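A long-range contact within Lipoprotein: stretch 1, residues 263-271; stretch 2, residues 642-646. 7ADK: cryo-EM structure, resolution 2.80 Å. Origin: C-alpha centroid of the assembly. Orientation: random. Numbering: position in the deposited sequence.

Stretch 1 (263-271) GKGPSVVDS
Stretch 2, residues 642-646: KDFYL

Two irregular segments of one chain, whose touching residues are at least 373 apart in sequence, meet in a small, mixed contact in which two aromatic rings of stretch 2 reach the backbone of stretch 1, with a single hydrogen bond between them, from Tyr645 OH to Ser267 O. Together the segments bury 378 Å². Neither forms a regular helix or strand, and their backbones stay well apart: the CA atoms of Lys264 and Phe644 are 8.5 Å from each other, those of Val269 and Tyr645 7.3 Å, so side chains must bridge the gap.

Stretch 1 turns through Lys264 (phi/psi -107/20) and Gly265 (-57/-32), then extends through Pro266 (-58/144, C-gamma exo), Ser267 (-52/167) and Val268 (-55/172) before Val269 (-141/-27) and Asp270 (-133/5) change its course. In stretch 2, Asp643 (-71/98) is followed by Phe644 (-82/-4) and Tyr645 (-84/-20), and all three direct their CA-to-CB bonds toward stretch 1.

Tyr645 is the centre of the contact, with the largest covered area of any residue here. With chi1 -66° (m) and chi2 -93°, its ring extends until OH donates a hydrogen bond to Ser267 O at 2.7 Å; this carbonyl lies at the ring edge, near its plane, as expected for a phenolic donor. Val268 N is also near, 3.2 Å from Tyr645 OH, but the angle is too poor for a hydrogen bond. Val269 N lies over one face of the ring. Val269 (chi1 70°, p) points toward stretch 2 and brings CG1 to 3.1 Å from Tyr645 CD2, a very tight apolar approach, while Val268 (chi1 74°, p) places CG2 4.0 Å from Tyr645 CE1.

Phe644 (chi1 56°, p; chi2 -96°) sends its ring to the Lys264–Ser267 part of stretch 1. Its CE2 lies 3.7 Å from Lys264 CG, part of an extended mttt side chain whose aliphatic portion passes the ring. Pro266 O sits at the ring edge, 3.9 Å from Phe644 CZ.

Asp643 has chi1 -176° (t) and chi2 -16°. Its OD1 accepts a hydrogen bond from Tyr645 N at 3.2 Å, bracing the turn that carries the aromatic pair. Across the contact, Asp643 OD2 lies 3.4 Å from Val269 CG2. Asp270 (chi1 -62°, m; chi2 -46°) brings OD1 to 4.2 Å from Asp643 OD2, a proximity of like charges; Asp270 OD2 and Asp643 OD2 are hydrogen-bonded elsewhere in the structure.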

# COMPACT_ATOMS: atom_id res chain seq x y z
N GLY B 263 14.68 9.99 3.55
CA GLY B 263 14.47 8.95 2.53
C GLY B 263 13.05 8.87 1.94
O GLY B 263 12.81 8.14 0.99
N LYS B 264 12.10 9.61 2.50
CA LYS B 264 10.73 9.81 1.99
C LYS B 264 10.54 11.22 1.40
O LYS B 264 9.42 11.70 1.28
CB LYS B 264 9.71 9.49 3.09
CG LYS B 264 9.88 8.09 3.68
CD LYS B 264 8.87 7.82 4.80
CE LYS B 264 9.18 6.48 5.47
NZ LYS B 264 8.27 6.22 6.60
N GLY B 265 11.64 11.92 1.05
CA GLY B 265 11.65 13.18 0.30
C GLY B 265 10.95 13.12 -1.07
O GLY B 265 10.33 14.11 -1.43
N PRO B 266 10.92 12.00 -1.83
CA PRO B 266 9.93 11.77 -2.88
C PRO B 266 8.49 11.82 -2.33
O PRO B 266 8.23 11.33 -1.23
CB PRO B 266 10.25 10.39 -3.44
CG PRO B 266 11.71 10.17 -3.10
CD PRO B 266 11.85 10.89 -1.77
N SER B 267 7.53 12.34 -3.09
CA SER B 267 6.18 12.68 -2.60
C SER B 267 5.35 11.62 -1.84
O SER B 267 5.59 10.41 -1.89
CB SER B 267 5.38 13.18 -3.80
OG SER B 267 4.02 13.38 -3.54
N VAL B 268 4.26 12.07 -1.18
CA VAL B 268 3.05 11.28 -0.90
C VAL B 268 2.42 10.67 -2.17
O VAL B 268 2.90 10.93 -3.27
CB VAL B 268 2.13 12.07 0.06
CG1 VAL B 268 1.39 13.22 -0.59
CG2 VAL B 268 1.09 11.21 0.80
N VAL B 269 1.42 9.79 -2.04
CA VAL B 269 1.11 8.79 -3.08
C VAL B 269 -0.35 8.45 -3.41
O VAL B 269 -0.62 7.98 -4.51
CB VAL B 269 1.83 7.50 -2.70
CG1 VAL B 269 1.20 6.85 -1.48
CG2 VAL B 269 1.79 6.48 -3.81
N ASP B 270 -1.31 8.59 -2.50
CA ASP B 270 -2.71 8.18 -2.75
C ASP B 270 -3.69 9.28 -2.31
O ASP B 270 -4.89 9.07 -2.34
CB ASP B 270 -3.07 6.84 -2.07
CG ASP B 270 -2.33 5.54 -2.46
OD1 ASP B 270 -2.15 5.26 -3.66
OD2 ASP B 270 -2.00 4.75 -1.54
N SER B 271 -3.19 10.44 -1.88
CA SER B 271 -3.93 11.49 -1.19
C SER B 271 -3.99 12.77 -2.02
O SER B 271 -3.06 13.04 -2.77
CB SER B 271 -3.28 11.76 0.17
OG SER B 271 -4.10 12.61 0.92
N LYS B 642 7.42 0.18 -5.97
CA LYS B 642 8.20 1.02 -5.02
C LYS B 642 7.34 1.95 -4.14
O LYS B 642 7.86 2.84 -3.48
CB LYS B 642 9.36 1.73 -5.72
CG LYS B 642 10.27 0.72 -6.46
CD LYS B 642 11.68 1.23 -6.73
CE LYS B 642 12.55 1.21 -5.47
NZ LYS B 642 13.93 1.65 -5.76
N ASP B 643 6.03 1.73 -4.09
CA ASP B 643 5.11 2.45 -3.21
C ASP B 643 5.30 2.05 -1.74
O ASP B 643 4.80 1.02 -1.28
CB ASP B 643 3.67 2.23 -3.72
CG ASP B 643 2.59 3.00 -2.96
OD1 ASP B 643 2.86 3.47 -1.84
OD2 ASP B 643 1.48 3.12 -3.53
N PHE B 644 6.05 2.86 -1.01
CA PHE B 644 6.47 2.64 0.37
C PHE B 644 5.43 3.01 1.44
O PHE B 644 5.66 2.79 2.63
CB PHE B 644 7.79 3.39 0.59
CG PHE B 644 7.76 4.88 0.29
CD1 PHE B 644 8.20 5.35 -0.95
CD2 PHE B 644 7.37 5.78 1.29
CE1 PHE B 644 8.28 6.73 -1.19
CE2 PHE B 644 7.46 7.16 1.06
CZ PHE B 644 7.92 7.63 -0.18
N TYR B 645 4.29 3.58 1.05
CA TYR B 645 3.25 3.98 2.01
C TYR B 645 2.32 2.84 2.41
O TYR B 645 1.67 2.91 3.45
CB TYR B 645 2.43 5.11 1.41
CG TYR B 645 3.19 6.40 1.20
CD1 TYR B 645 3.15 7.37 2.21
CD2 TYR B 645 3.90 6.63 0.01
CE1 TYR B 645 3.86 8.56 2.05
CE2 TYR B 645 4.59 7.84 -0.16
CZ TYR B 645 4.61 8.77 0.89
OH TYR B 645 5.38 9.87 0.79
N LEU B 646 2.27 1.78 1.60
CA LEU B 646 1.57 0.53 1.92
C LEU B 646 2.18 -0.13 3.17
O LEU B 646 3.39 -0.37 3.22
CB LEU B 646 1.66 -0.41 0.70
CG LEU B 646 0.94 0.10 -0.56
CD1 LEU B 646 1.36 -0.72 -1.77
CD2 LEU B 646 -0.57 -0.00 -0.42